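Local coordinates for protein putative alpha-L-fucosidase (Bacteroides thetaiotaomicron, PDB 3EYP) that probably hydrolyses alpha-L-fucosidic linkages, as a putative lipoprotein fucosidase of glycosyl hydrolase family 29, at residues I122-E131 with Y142-L153. Residues are numbered along the deposited sequence; the frame is centred on the assembly and turned at random.
Sequences IYLGPHDRHE and YKEYYAHQLGEL
Tyr146 and Tyr142, one turn apart on the helix, reach across to backbone carbonyls where strand 119-124 ends. Tyr146 OH donates to Leu124 O at 2.6 Å, from out of the carbonyl plane; Tyr142 OH makes a weak bond to Pro126 O, at 2.7 Å. Both rings extend with CG anti to the backbone N (chi1 -170° for Tyr146), which carries the hydroxyls out to the chain.

The same Tyr146 ring takes Leu124 CD2 over one face, a CH-pi contact 3.9 Å from the ring centroid. The other Leu124 methyl, CD1, lies 3.8 Å from Leu153 CD1, which also meets Ile122 CG2.

Farther along, the bent Glu131 side chain lays its carboxylate over one face of Tyr145, the planes 18° apart. Water 1 joins Asp128 OD2 to Tyr145 OH, while Asp128 OD1 caps the short helix 129-132 by accepting from Glu131 N at 3.0 Å. Lys76 forms a salt bridge with Asp128 and a hydrogen bond with Tyr142 OH, tying this polar end to the adjacent strand.

This is the beta-alpha packing of a TIM barrel: helix residues 142-153 run nearly antiparallel to strand residues 122-124, 166° between their axes. Strands 70-76 and 162-164 flank strand 119-124, with helices 105-116 and 175-188 alongside.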
loop_
_atom_site.group_PDB
_atom_site.type_symbol
_atom_site.label_atom_id
_atom_site.label_comp_id
_atom_site.label_asym_id
_atom_site.label_seq_id
_atom_site.Cartn_x
_atom_site.Cartn_y
_atom_site.Cartn_z
ATOM N N ILE A 122 2.161 2.048 -13.322
ATOM C CA ILE A 122 1.184 1.859 -14.363
ATOM C C ILE A 122 0.122 0.798 -14.072
ATOM O O ILE A 122 0.409 -0.353 -13.695
ATOM C CB ILE A 122 1.875 1.409 -15.673
ATOM C CG1 ILE A 122 2.886 2.457 -16.213
ATOM C CG2 ILE A 122 0.873 1.117 -16.698
ATOM C CD1 ILE A 122 2.216 3.864 -16.571
ATOM N N TYR A 123 -1.114 1.236 -14.211
ATOM C CA TYR A 123 -2.308 0.357 -14.214
ATOM C C TYR A 123 -2.715 0.192 -15.697
ATOM O O TYR A 123 -3.020 1.163 -16.389
ATOM C CB TYR A 123 -3.400 1.003 -13.351
ATOM C CG TYR A 123 -4.791 0.364 -13.358
ATOM C CD1 TYR A 123 -5.384 -0.023 -12.168
ATOM C CD2 TYR A 123 -5.497 0.154 -14.541
ATOM C CE1 TYR A 123 -6.646 -0.566 -12.140
ATOM C CE2 TYR A 123 -6.752 -0.425 -14.532
ATOM C CZ TYR A 123 -7.338 -0.771 -13.313
ATOM O OH TYR A 123 -8.602 -1.348 -13.278
ATOM N N LEU A 124 -2.640 -1.035 -16.160
ATOM C CA LEU A 124 -2.999 -1.420 -17.557
ATOM C C LEU A 124 -3.971 -2.595 -17.511
ATOM O O LEU A 124 -3.579 -3.723 -17.302
ATOM C CB LEU A 124 -1.763 -1.814 -18.353
ATOM C CG LEU A 124 -1.877 -2.089 -19.860
ATOM C CD1 LEU A 124 -2.297 -0.795 -20.635
ATOM C CD2 LEU A 124 -0.595 -2.645 -20.354
ATOM N N GLY A 125 -5.250 -2.252 -17.693
ATOM C CA GLY A 125 -6.404 -3.100 -17.404
ATOM C C GLY A 125 -6.404 -4.428 -18.130
ATOM O O GLY A 125 -6.452 -4.461 -19.350
ATOM N N PRO A 126 -6.278 -5.566 -17.393
ATOM C CA PRO A 126 -6.343 -6.816 -18.151
ATOM C C PRO A 126 -7.616 -7.094 -18.915
ATOM O O PRO A 126 -7.558 -7.492 -20.070
ATOM C CB PRO A 126 -6.063 -7.903 -17.113
ATOM C CG PRO A 126 -5.282 -7.216 -16.060
ATOM C CD PRO A 126 -5.739 -5.761 -16.038
ATOM N N HIS A 127 -8.760 -6.946 -18.268
ATOM C CA HIS A 127 -10.040 -7.071 -18.955
ATOM C C HIS A 127 -10.250 -5.774 -19.757
ATOM O O HIS A 127 -10.092 -4.669 -19.241
ATOM C CB HIS A 127 -11.215 -7.308 -18.010
ATOM C CG HIS A 127 -12.547 -7.365 -18.693
ATOM N ND1 HIS A 127 -12.876 -8.313 -19.649
ATOM C CD2 HIS A 127 -13.655 -6.608 -18.523
ATOM C CE1 HIS A 127 -14.127 -8.135 -20.033
ATOM N NE2 HIS A 127 -14.612 -7.087 -19.386
ATOM N N ASP A 128 -10.565 -5.959 -21.028
ATOM C CA ASP A 128 -10.724 -4.802 -21.987
ATOM C C ASP A 128 -12.026 -4.918 -22.716
ATOM O O ASP A 128 -12.205 -5.769 -23.633
ATOM C CB ASP A 128 -9.487 -4.788 -22.935
ATOM C CG ASP A 128 -9.395 -3.558 -23.824
ATOM O OD1 ASP A 128 -10.424 -3.063 -24.295
ATOM O OD2 ASP A 128 -8.243 -3.084 -24.016
ATOM N N ARG A 129 -12.971 -4.093 -22.299
ATOM C CA ARG A 129 -14.306 -4.121 -22.852
ATOM C C ARG A 129 -14.331 -3.658 -24.301
ATOM O O ARG A 129 -15.162 -4.124 -25.108
ATOM C CB ARG A 129 -15.286 -3.289 -22.018
ATOM C CG ARG A 129 -15.587 -3.865 -20.688
ATOM C CD ARG A 129 -16.233 -2.853 -19.803
ATOM N NE ARG A 129 -16.385 -3.330 -18.444
ATOM C CZ ARG A 129 -16.189 -2.616 -17.371
ATOM N NH1 ARG A 129 -15.780 -1.356 -17.475
ATOM N NH2 ARG A 129 -16.322 -3.194 -16.181
ATOM N N HIS A 130 -13.355 -2.832 -24.678
ATOM C CA HIS A 130 -13.380 -2.220 -26.008
ATOM C C HIS A 130 -13.013 -3.304 -26.998
ATOM O O HIS A 130 -13.688 -3.509 -27.999
ATOM C CB HIS A 130 -12.440 -0.984 -26.126
ATOM C CG HIS A 130 -12.478 -0.342 -27.489
ATOM N ND1 HIS A 130 -13.506 0.492 -27.896
ATOM C CD2 HIS A 130 -11.635 -0.448 -28.554
ATOM C CE1 HIS A 130 -13.308 0.856 -29.158
ATOM N NE2 HIS A 130 -12.171 0.299 -29.580
ATOM N N GLU A 131 -12.004 -4.077 -26.634
ATOM C CA GLU A 131 -11.462 -5.072 -27.530
ATOM C C GLU A 131 -12.469 -6.143 -27.669
ATOM O O GLU A 131 -12.598 -6.767 -28.762
ATOM C CB GLU A 131 -10.111 -5.597 -27.045
ATOM C CG GLU A 131 -8.972 -4.570 -27.268
ATOM C CD GLU A 131 -8.527 -4.501 -28.686
ATOM O OE1 GLU A 131 -8.345 -5.559 -29.311
ATOM O OE2 GLU A 131 -8.320 -3.390 -29.178
ATOM N N TYR A 142 -5.707 -11.128 -27.968
ATOM C CA TYR A 142 -5.726 -10.061 -26.996
ATOM C C TYR A 142 -4.417 -10.143 -26.213
ATOM O O TYR A 142 -3.844 -9.148 -25.785
ATOM C CB TYR A 142 -6.917 -10.176 -26.057
ATOM C CG TYR A 142 -6.837 -9.109 -24.960
ATOM C CD1 TYR A 142 -7.139 -7.776 -25.244
ATOM C CD2 TYR A 142 -6.387 -9.405 -23.679
ATOM C CE1 TYR A 142 -7.056 -6.802 -24.287
ATOM C CE2 TYR A 142 -6.270 -8.411 -22.721
ATOM C CZ TYR A 142 -6.621 -7.098 -23.040
ATOM O OH TYR A 142 -6.563 -6.074 -22.104
ATOM N N LYS A 143 -3.974 -11.374 -25.994
ATOM C CA LYS A 143 -2.695 -11.606 -25.312
ATOM C C LYS A 143 -1.609 -10.874 -26.055
ATOM O O LYS A 143 -0.788 -10.180 -25.450
ATOM C CB LYS A 143 -2.336 -13.093 -25.238
ATOM C CG LYS A 143 -0.844 -13.363 -24.958
ATOM C CD LYS A 143 -0.470 -14.816 -25.052
ATOM C CE LYS A 143 -0.329 -15.284 -26.492
ATOM N NZ LYS A 143 0.261 -16.660 -26.552
ATOM N N GLU A 144 -1.580 -10.996 -27.375
ATOM C CA GLU A 144 -0.538 -10.266 -28.139
ATOM C C GLU A 144 -0.703 -8.749 -28.105
ATOM O O GLU A 144 0.267 -8.036 -28.019
ATOM C CB GLU A 144 -0.451 -10.713 -29.615
ATOM C CG GLU A 144 -0.273 -12.181 -29.784
ATOM C CD GLU A 144 0.999 -12.703 -29.110
ATOM O OE1 GLU A 144 2.049 -11.990 -29.090
ATOM O OE2 GLU A 144 0.922 -13.835 -28.573
ATOM N N TYR A 145 -1.950 -8.280 -28.188
ATOM C CA TYR A 145 -2.260 -6.824 -28.159
ATOM C C TYR A 145 -1.734 -6.207 -26.862
ATOM O O TYR A 145 -0.985 -5.205 -26.821
ATOM C CB TYR A 145 -3.795 -6.568 -28.234
ATOM C CG TYR A 145 -4.259 -5.130 -27.901
ATOM C CD1 TYR A 145 -3.904 -4.065 -28.713
ATOM C CD2 TYR A 145 -5.060 -4.855 -26.791
ATOM C CE1 TYR A 145 -4.300 -2.787 -28.439
ATOM C CE2 TYR A 145 -5.462 -3.574 -26.496
ATOM C CZ TYR A 145 -5.075 -2.533 -27.322
ATOM O OH TYR A 145 -5.484 -1.250 -27.125
ATOM N N TYR A 146 -2.149 -6.841 -25.795
ATOM C CA TYR A 146 -1.751 -6.396 -24.456
ATOM C C TYR A 146 -0.224 -6.391 -24.338
ATOM O O TYR A 146 0.374 -5.474 -23.808
ATOM C CB TYR A 146 -2.381 -7.274 -23.357
ATOM C CG TYR A 146 -2.200 -6.709 -21.937
ATOM C CD1 TYR A 146 -3.183 -5.990 -21.329
ATOM C CD2 TYR A 146 -1.021 -6.962 -21.210
ATOM C CE1 TYR A 146 -3.021 -5.488 -20.047
ATOM C CE2 TYR A 146 -0.858 -6.475 -19.956
ATOM C CZ TYR A 146 -1.848 -5.773 -19.362
ATOM O OH TYR A 146 -1.639 -5.279 -18.077
ATOM N N ALA A 147 0.400 -7.447 -24.839
ATOM C CA ALA A 147 1.868 -7.579 -24.778
ATOM C C ALA A 147 2.548 -6.455 -25.520
ATOM O O ALA A 147 3.564 -5.923 -25.063
ATOM C CB ALA A 147 2.351 -8.965 -25.296
ATOM N N HIS A 148 1.955 -6.059 -26.637
ATOM C CA HIS A 148 2.516 -4.963 -27.426
ATOM C C HIS A 148 2.499 -3.703 -26.609
ATOM O O HIS A 148 3.430 -2.966 -26.585
ATOM C CB HIS A 148 1.779 -4.743 -28.751
ATOM C CG HIS A 148 2.115 -5.759 -29.803
ATOM N ND1 HIS A 148 3.418 -6.061 -30.165
ATOM C CD2 HIS A 148 1.322 -6.496 -30.612
ATOM C CE1 HIS A 148 3.401 -6.979 -31.122
ATOM N NE2 HIS A 148 2.140 -7.267 -31.411
ATOM N N GLN A 149 1.363 -3.432 -26.009
ATOM C CA GLN A 149 1.167 -2.209 -25.224
ATOM C C GLN A 149 2.062 -2.158 -23.991
ATOM O O GLN A 149 2.620 -1.123 -23.622
ATOM C CB GLN A 149 -0.301 -2.063 -24.847
ATOM C CG GLN A 149 -1.180 -1.795 -26.055
ATOM C CD GLN A 149 -2.488 -1.077 -25.720
ATOM O OE1 GLN A 149 -3.209 -1.448 -24.764
ATOM N NE2 GLN A 149 -2.837 -0.069 -26.561
ATOM N N LEU A 150 2.176 -3.333 -23.372
ATOM C CA LEU A 150 3.041 -3.534 -22.222
ATOM C C LEU A 150 4.467 -3.183 -22.616
ATOM O O LEU A 150 5.142 -2.406 -21.958
ATOM C CB LEU A 150 2.845 -4.969 -21.645
ATOM C CG LEU A 150 3.258 -5.247 -20.216
ATOM C CD1 LEU A 150 2.767 -4.202 -19.225
ATOM C CD2 LEU A 150 3.012 -6.773 -19.821
ATOM N N GLY A 151 4.870 -3.636 -23.776
ATOM C CA GLY A 151 6.174 -3.308 -24.311
ATOM C C GLY A 151 6.449 -1.842 -24.523
ATOM O O GLY A 151 7.558 -1.340 -24.264
ATOM N N GLU A 152 5.440 -1.132 -25.002
ATOM C CA GLU A 152 5.549 0.292 -25.122
ATOM C C GLU A 152 5.743 0.914 -23.733
ATOM O O GLU A 152 6.634 1.730 -23.508
ATOM C CB GLU A 152 4.302 0.917 -25.833
ATOM C CG GLU A 152 4.092 0.442 -27.271
ATOM C CD GLU A 152 2.929 1.095 -27.902
ATOM O OE1 GLU A 152 1.900 1.122 -27.209
ATOM O OE2 GLU A 152 2.979 1.520 -29.091
ATOM N N LEU A 153 4.896 0.531 -22.795
ATOM C CA LEU A 153 4.846 1.231 -21.489
ATOM C C LEU A 153 6.036 0.895 -20.604
ATOM O O LEU A 153 6.472 1.694 -19.720
ATOM C CB LEU A 153 3.512 0.905 -20.746
ATOM C CG LEU A 153 2.285 1.552 -21.407
ATOM C CD1 LEU A 153 0.949 1.141 -20.794
ATOM C CD2 LEU A 153 2.429 3.037 -21.442
HETATM O O HOH W 1 -7.900 -0.939 -25.633
#